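Local coordinates for HMG box-containing protein 1 (Homo sapiens, PDB 3QVE) that represses transcription by binding to the promoters of target genes, and helps regulate the cell cycle and the Wnt pathway; this piece is its AXH domain, at residues F99-K102 and W106-F109; S3-V8 and H118-C123. One frame throughout, in Å; residues are numbered along the deposited sequence. Where two conformers were deposited one is given.

Contact 1: F99-K102 and W106-F109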
ATOM      1  N   PHE A  99      -5.841  -1.031   4.661  1.00 24.49           N
ATOM      2  CA  PHE A  99      -4.777  -2.030   4.632  1.00 23.05           C
ATOM      3  C   PHE A  99      -5.281  -3.224   5.412  1.00 27.41           C
ATOM      4  O   PHE A  99      -5.939  -3.041   6.434  1.00 26.31           O
ATOM      5  CB  PHE A  99      -3.504  -1.493   5.259  1.00 23.41           C
ATOM      6  CG  PHE A  99      -2.930  -0.345   4.514  1.00 22.27           C
ATOM      7  CD1 PHE A  99      -2.177  -0.563   3.355  1.00 22.62           C
ATOM      8  CD2 PHE A  99      -3.248   0.961   4.891  1.00 24.53           C
ATOM      9  CE1 PHE A  99      -1.653   0.489   2.636  1.00 25.83           C
ATOM     10  CE2 PHE A  99      -2.751   2.007   4.173  1.00 26.94           C
ATOM     11  CZ  PHE A  99      -1.943   1.773   3.033  1.00 24.87           C
ATOM     12  N   TYR A 100      -4.977  -4.416   4.921  1.00 23.87           N
ATOM     13  CA  TYR A 100      -5.378  -5.632   5.585  1.00 26.55           C
ATOM     14  C   TYR A 100      -4.162  -6.136   6.319  1.00 24.96           C
ATOM     15  O   TYR A 100      -3.229  -6.647   5.693  1.00 26.84           O
ATOM     16  CB  TYR A 100      -5.970  -6.654   4.621  1.00 24.44           C
ATOM     17  CG  TYR A 100      -6.693  -7.753   5.408  1.00 28.16           C
ATOM     18  CD1 TYR A 100      -8.016  -7.608   5.812  1.00 33.20           C
ATOM     19  CD2 TYR A 100      -6.013  -8.890   5.807  1.00 40.33           C
ATOM     20  CE1 TYR A 100      -8.672  -8.612   6.585  1.00 33.92           C
ATOM     21  CE2 TYR A 100      -6.639  -9.883   6.559  1.00 45.27           C
ATOM     22  CZ  TYR A 100      -7.958  -9.742   6.942  1.00 41.03           C
ATOM     23  OH  TYR A 100      -8.537 -10.746   7.667  1.00 42.34           O
ATOM     24  N   VAL A 101      -4.156  -5.946   7.640  1.00 24.45           N
ATOM     25  CA  VAL A 101      -2.969  -6.166   8.446  1.00 24.98           C
ATOM     26  C   VAL A 101      -2.985  -7.573   8.999  1.00 27.58           C
ATOM     27  O   VAL A 101      -3.979  -7.981   9.569  1.00 25.36           O
ATOM     28  CB  VAL A 101      -2.871  -5.139   9.560  1.00 26.08           C
ATOM     29  CG1 VAL A 101      -1.689  -5.457  10.471  1.00 21.65           C
ATOM     30  CG2 VAL A 101      -2.783  -3.726   8.915  1.00 20.44           C
ATOM     31  N   LYS A 102      -1.888  -8.301   8.802  1.00 26.46           N
ATOM     32  CA  LYS A 102      -1.721  -9.664   9.331  0.50 26.36           C
ATOM     33  C   LYS A 102      -1.956  -9.683  10.834  1.00 29.17           C
ATOM     34  O   LYS A 102      -1.411  -8.854  11.546  1.00 26.60           O
ATOM     35  CB  LYS A 102      -0.313 -10.173   9.045  0.50 29.18           C
ATOM     36  CG  LYS A 102      -0.119 -11.682   9.106  0.50 32.82           C
ATOM     37  CD  LYS A 102       1.337 -12.034   8.832  0.50 36.09           C
ATOM     38  CE  LYS A 102       1.493 -13.480   8.370  0.50 40.14           C
ATOM     39  NZ  LYS A 102       0.874 -14.427   9.325  0.50 27.96           N
ATOM     40  N   TRP A 106      -8.678  -5.294   8.888  1.00 26.08           N
ATOM     41  CA  TRP A 106      -8.756  -4.052   8.137  1.00 28.14           C
ATOM     42  C   TRP A 106      -8.323  -2.875   9.031  1.00 27.66           C
ATOM     43  O   TRP A 106      -8.796  -2.711  10.154  1.00 25.72           O
ATOM     44  CB  TRP A 106     -10.159  -3.843   7.573  1.00 24.50           C
ATOM     45  CG  TRP A 106     -10.460  -4.677   6.386  1.00 30.01           C
ATOM     46  CD1 TRP A 106     -11.375  -5.673   6.315  1.00 31.34           C
ATOM     47  CD2 TRP A 106      -9.828  -4.617   5.108  1.00 27.98           C
ATOM     48  NE1 TRP A 106     -11.380  -6.224   5.070  1.00 31.49           N
ATOM     49  CE2 TRP A 106     -10.442  -5.597   4.299  1.00 29.42           C
ATOM     50  CE3 TRP A 106      -8.804  -3.817   4.558  1.00 28.68           C
ATOM     51  CZ2 TRP A 106     -10.078  -5.816   2.968  1.00 32.28           C
ATOM     52  CZ3 TRP A 106      -8.462  -4.003   3.231  1.00 27.34           C
ATOM     53  CH2 TRP A 106      -9.082  -5.026   2.454  1.00 32.67           C
ATOM     54  N   SER A 107      -7.449  -2.040   8.488  1.00 26.60           N
ATOM     55  CA  SER A 107      -6.863  -0.935   9.226  1.00 26.79           C
ATOM     56  C   SER A 107      -6.679   0.269   8.295  1.00 26.43           C
ATOM     57  O   SER A 107      -6.611   0.119   7.084  1.00 26.08           O
ATOM     58  CB  SER A 107      -5.488  -1.367   9.800  1.00 26.78           C
ATOM     59  OG  SER A 107      -5.575  -2.637  10.459  1.00 29.01           O
ATOM     60  N   SER A 108      -6.557   1.464   8.871  1.00 21.03           N
ATOM     61  CA  SER A 108      -6.462   2.688   8.096  1.00 23.17           C
ATOM     62  C   SER A 108      -5.804   3.726   8.966  1.00 25.10           C
ATOM     63  O   SER A 108      -5.815   3.632  10.182  1.00 26.02           O
ATOM     64  CB  SER A 108      -7.891   3.141   7.742  1.00 25.75           C
ATOM     65  OG  SER A 108      -7.959   4.467   7.277  1.00 25.61           O
ATOM     66  N   PHE A 109      -5.214   4.728   8.350  1.00 24.70           N
ATOM     67  CA  PHE A 109      -4.739   5.892   9.114  1.00 24.50           C
ATOM     68  C   PHE A 109      -5.914   6.773   9.484  1.00 27.12           C
ATOM     69  O   PHE A 109      -5.793   7.567  10.432  1.00 23.37           O
ATOM     70  CB  PHE A 109      -3.700   6.694   8.280  1.00 25.01           C
ATOM     71  CG  PHE A 109      -2.389   5.986   8.133  1.00 27.51           C
ATOM     72  CD1 PHE A 109      -1.411   6.140   9.090  1.00 32.85           C
ATOM     73  CD2 PHE A 109      -2.169   5.080   7.096  1.00 26.67           C
ATOM     74  CE1 PHE A 109      -0.209   5.435   8.982  1.00 31.74           C
ATOM     75  CE2 PHE A 109      -0.974   4.385   6.993  1.00 29.47           C
ATOM     76  CZ  PHE A 109      -0.006   4.574   7.955  1.00 30.13           C
TER

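Contact 2: S3-V8 and H118-C123. With EDO (1,2-ethanediol), chain P.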
ATOM      1  N   SER A   3     -15.134  -7.750   2.106  1.00 71.52           N
ATOM      2  CA  SER A   3     -14.352  -8.195   0.964  1.00 68.98           C
ATOM      3  C   SER A   3     -13.469  -7.065   0.402  1.00 62.96           C
ATOM      4  O   SER A   3     -13.746  -5.871   0.621  1.00 55.50           O
ATOM      5  CB  SER A   3     -15.263  -8.807  -0.102  1.00 65.89           C
ATOM      6  OG  SER A   3     -15.947  -7.786  -0.775  1.00 72.57           O
ATOM      7  N   TRP A   4     -12.407  -7.478  -0.294  1.00 59.80           N
ATOM      8  CA  TRP A   4     -11.437  -6.558  -0.918  1.00 53.85           C
ATOM      9  C   TRP A   4     -12.029  -5.491  -1.855  1.00 47.88           C
ATOM     10  O   TRP A   4     -12.830  -5.779  -2.738  1.00 44.06           O
ATOM     11  CB  TRP A   4     -10.338  -7.323  -1.678  1.00 50.61           C
ATOM     12  CG  TRP A   4      -9.261  -7.815  -0.786  1.00 58.48           C
ATOM     13  CD1 TRP A   4      -9.211  -9.015  -0.127  1.00 62.33           C
ATOM     14  CD2 TRP A   4      -8.078  -7.108  -0.424  1.00 42.38           C
ATOM     15  NE1 TRP A   4      -8.057  -9.095   0.612  1.00 59.24           N
ATOM     16  CE2 TRP A   4      -7.343  -7.943   0.449  1.00 55.21           C
ATOM     17  CE3 TRP A   4      -7.567  -5.852  -0.751  1.00 39.40           C
ATOM     18  CZ2 TRP A   4      -6.127  -7.567   0.988  1.00 46.20           C
ATOM     19  CZ3 TRP A   4      -6.366  -5.482  -0.220  1.00 40.71           C
ATOM     20  CH2 TRP A   4      -5.646  -6.349   0.636  1.00 40.08           C
ATOM     21  N   PRO A   5     -11.632  -4.244  -1.643  1.00 42.11           N
ATOM     22  CA  PRO A   5     -11.811  -3.270  -2.689  1.00 40.08           C
ATOM     23  C   PRO A   5     -10.989  -3.645  -3.924  1.00 37.07           C
ATOM     24  O   PRO A   5     -10.123  -4.525  -3.856  1.00 29.87           O
ATOM     25  CB  PRO A   5     -11.211  -1.990  -2.111  1.00 41.48           C
ATOM     26  CG  PRO A   5     -10.523  -2.362  -0.838  1.00 47.58           C
ATOM     27  CD  PRO A   5     -10.805  -3.767  -0.512  1.00 45.31           C
ATOM     28  N   SER A   6     -11.254  -2.945  -5.030  1.00 36.75           N
ATOM     29  CA  SER A   6     -10.552  -3.183  -6.281  0.50 34.99           C
ATOM     30  C   SER A   6      -9.143  -2.602  -6.211  1.00 31.93           C
ATOM     31  O   SER A   6      -8.945  -1.401  -6.120  1.00 37.15           O
ATOM     32  CB  SER A   6     -11.322  -2.576  -7.447  0.50 36.41           C
ATOM     33  OG  SER A   6     -10.728  -2.944  -8.672  0.50 40.90           O
ATOM     34  N   THR A   7      -8.162  -3.475  -6.250  1.00 28.19           N
ATOM     35  CA  THR A   7      -6.769  -3.093  -6.161  1.00 27.61           C
ATOM     36  C   THR A   7      -6.156  -3.054  -7.544  1.00 29.02           C
ATOM     37  O   THR A   7      -6.592  -3.778  -8.432  1.00 26.63           O
ATOM     38  CB  THR A   7      -6.013  -4.087  -5.298  1.00 30.87           C
ATOM     39  OG1 THR A   7      -6.288  -5.409  -5.772  1.00 32.01           O
ATOM     40  CG2 THR A   7      -6.461  -3.972  -3.835  1.00 31.19           C
ATOM     41  N   VAL A   8      -5.150  -2.212  -7.730  1.00 25.98           N
ATOM     42  CA  VAL A   8      -4.460  -2.130  -9.015  1.00 26.29           C
ATOM     43  C   VAL A   8      -3.230  -3.033  -9.037  1.00 30.30           C
ATOM     44  O   VAL A   8      -3.002  -3.748  -9.988  1.00 26.85           O
ATOM     45  CB  VAL A   8      -4.040  -0.672  -9.312  1.00 24.71           C
ATOM     46  CG1 VAL A   8      -3.235  -0.605 -10.665  1.00 20.74           C
ATOM     47  CG2 VAL A   8      -5.279   0.181  -9.414  1.00 25.02           C
ATOM     48  N   HIS A 118     -15.060   3.459   1.393  1.00 27.03           N
ATOM     49  CA  HIS A 118     -15.062   2.027   1.080  1.00 28.03           C
ATOM     50  C   HIS A 118     -16.074   1.218   1.861  1.00 30.69           C
ATOM     51  O   HIS A 118     -16.220   0.065   1.584  1.00 27.69           O
ATOM     52  CB  HIS A 118     -13.670   1.458   1.352  1.00 26.77           C
ATOM     53  CG  HIS A 118     -12.622   2.114   0.509  1.00 32.08           C
ATOM     54  ND1 HIS A 118     -12.559   1.930  -0.862  1.00 32.75           N
ATOM     55  CD2 HIS A 118     -11.671   3.024   0.818  1.00 32.98           C
ATOM     56  CE1 HIS A 118     -11.598   2.703  -1.347  1.00 35.88           C
ATOM     57  NE2 HIS A 118     -11.038   3.362  -0.350  1.00 29.71           N
ATOM     58  N   GLY A 119     -16.722   1.771   2.877  1.00 26.51           N
ATOM     59  CA  GLY A 119     -17.683   0.975   3.665  1.00 28.57           C
ATOM     60  C   GLY A 119     -17.043  -0.015   4.649  1.00 30.06           C
ATOM     61  O   GLY A 119     -17.719  -0.844   5.241  1.00 31.52           O
ATOM     62  N   ILE A 120     -15.740   0.082   4.871  1.00 28.82           N
ATOM     63  CA  ILE A 120     -15.035  -0.923   5.643  1.00 28.16           C
ATOM     64  C   ILE A 120     -14.693  -0.332   7.020  1.00 30.27           C
ATOM     65  O   ILE A 120     -13.978   0.675   7.093  1.00 28.55           O
ATOM     66  CB  ILE A 120     -13.682  -1.317   4.956  1.00 28.56           C
ATOM     67  CG1 ILE A 120     -13.932  -1.935   3.572  1.00 33.99           C
ATOM     68  CG2 ILE A 120     -12.881  -2.256   5.850  1.00 24.43           C
ATOM     69  CD1 ILE A 120     -12.667  -2.105   2.745  1.00 34.44           C
ATOM     70  N   PRO A 121     -15.134  -0.986   8.097  1.00 29.10           N
ATOM     71  CA  PRO A 121     -14.732  -0.565   9.443  1.00 34.16           C
ATOM     72  C   PRO A 121     -13.269  -0.944   9.761  1.00 32.17           C
ATOM     73  O   PRO A 121     -12.856  -2.060   9.470  1.00 29.81           O
ATOM     74  CB  PRO A 121     -15.655  -1.369  10.325  1.00 34.44           C
ATOM     75  CG  PRO A 121     -15.946  -2.639   9.540  1.00 34.95           C
ATOM     76  CD  PRO A 121     -15.872  -2.269   8.103  1.00 29.81           C
ATOM     77  N   CYS A 122     -12.507  -0.041  10.356  1.00 28.62           N
ATOM     78  CA  CYS A 122     -11.068  -0.234  10.461  1.00 29.22           C
ATOM     79  C   CYS A 122     -10.532   0.110  11.808  1.00 29.10           C
ATOM     80  O   CYS A 122     -10.983   1.069  12.401  1.00 27.58           O
ATOM     81  CB  CYS A 122     -10.347   0.725   9.487  1.00 27.44           C
ATOM     82  SG  CYS A 122     -10.555   0.321   7.754  1.00 33.03           S
ATOM     83  N   CYS A 123      -9.554  -0.664  12.256  1.00 28.38           N
ATOM     84  CA  CYS A 123      -8.650  -0.285  13.323  0.50 30.31           C
ATOM     85  C   CYS A 123      -7.656   0.742  12.791  1.00 28.81           C
ATOM     86  O   CYS A 123      -7.540   0.981  11.579  1.00 25.84           O
ATOM     87  CB  CYS A 123      -7.823  -1.489  13.773  0.50 30.98           C
ATOM     88  SG  CYS A 123      -8.703  -2.953  14.348  0.50 37.37           S
TER
HETATM   89  C1  EDO P  41     -12.232 -11.697   0.204  1.00 81.36           C
HETATM   90  O1  EDO P  41     -12.323 -10.556  -0.657  1.00 71.72           O
HETATM   91  C2  EDO P  41     -13.079 -11.460   1.453  1.00 84.18           C
HETATM   92  O2  EDO P  41     -13.095 -12.637   2.258  1.00 84.42           O

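Contact 1: F99-K102 and W106-F109
Tyr-100 presents the edge of its phenol ring to the face of the Trp-106 indole, an edge-to-face pair with the ring planes at 81°. The touching edge is the CD1 side: Tyr-100 CD1 lies 3.5 Å from Trp-106 CE2, above the middle of the indole, while CE1 reaches on toward the pyrrole part. The benzo half is met by another carbon, Tyr-100 CB, which sits 4.0 Å from the centroid of the Trp-106 six-membered ring in a CH-pi contact. With Tyr-100 CG swung away from the backbone N (chi1 -166°), methylene and ring edge can thus lie along a single indole face. The pair sits on one face of a beta hairpin of the AXH domain, made by strands 98-101 and 105-108. Tyr-100 and Trp-106 form its non-hydrogen-bonded pair; next along, Phe-99 and Ser-107 form a hydrogen-bonded one, with Phe-99 N to Ser-107 O at 2.8 Å and Ser-107 N to Phe-99 O at 2.7 Å. The other sheet face carries Phe-99 and Ser-107. Here the edge of the Phe-109 ring approaches Phe-99, CE2 to CE2 at 4.1 Å, and both phenyls also touch Leu-77 of strand 72-80. Val-101 lays its CG2 methyl 3.4 Å from Ser-107 OG, a hydroxyl whose hydrogen bond goes to Gly-105 O, whereas the indole NE1 of Trp-106 is bonded to Met-2 O.

Contact 2: S3-V8 and H118-C123
Pro-5 sets its pyrrolidine ring beside the imidazole of His-118, with Pro-5 CB approaching His-118 ND1 obliquely at 4.3 Å. The other flat group nearby belongs to Trp-4, whose side chain leaves its backbone heading away from 118-123 and whose indole makes no contact with that segment. At its edge, close to the ring plane, lies O1 of a bound 1,2-ethanediol, 3.5 Å from Trp-4 CD1. One face of the Trp-4 indole receives the CH2 edge of Trp-106 in an edge-to-face pair, and the ring also rests against Tyr-100.

The apolar part of the contact is made by the CD1 methyl of Ile-120, which meets the CG-CD side of the proline ring and comes within 4.1 Å of Pro-5 CD; the two side chains run at about a right angle to each other. Ile-120 is extended at its outer end (chi2 169°), which carries this terminal methyl across to the proline. Together, His-118 and Ile-120 take up different parts of one small ring, CB for the imidazole and CG with CD for the methyl. Between them Gly-119, with a phi of 76°, marks the exit from helix 111-118.

The diol, probably left from crystallisation, is held by the backbone: Trp-4 N donates to its O1 over 3.1 Å in an almost straight bond, and Ser-3 CB also lies beside it. Away from the diol, Pro-5 and His-118 both touch Pro-98, while Pro-5 and Ile-120 both touch Trp-106. This is loop-to-loop packing of modest area, 107 Å² in all, by which the N-terminal arm of the AXH domain is laid against the helix exit and the Tyr-100/Trp-106 face of the 98-101/105-108 hairpin.

Contact 1 is nested, along the chain, inside the long loop that contact 2 closes, and their centres are about 9 Å apart. Trp-106 is the residue most plainly shared: Ile-120 CG2 lies 3.5 Å from its CG, over the face opposite the one taken by Tyr-100, while the Trp-4 face meets its benzo edge at CH2 and Pro-5 nears that same corner obliquely. Backbone pairing joins the contacts too, through probable hydrogen bonds from Cys-123 N to Trp-106 O (3.0 Å) and from Ser-108 N to Cys-123 O (2.9 Å). These attach strand 123-124, beginning at the last residue of 118-123, in parallel to strand 105-108, extending the hairpin into a three-stranded mixed sheet.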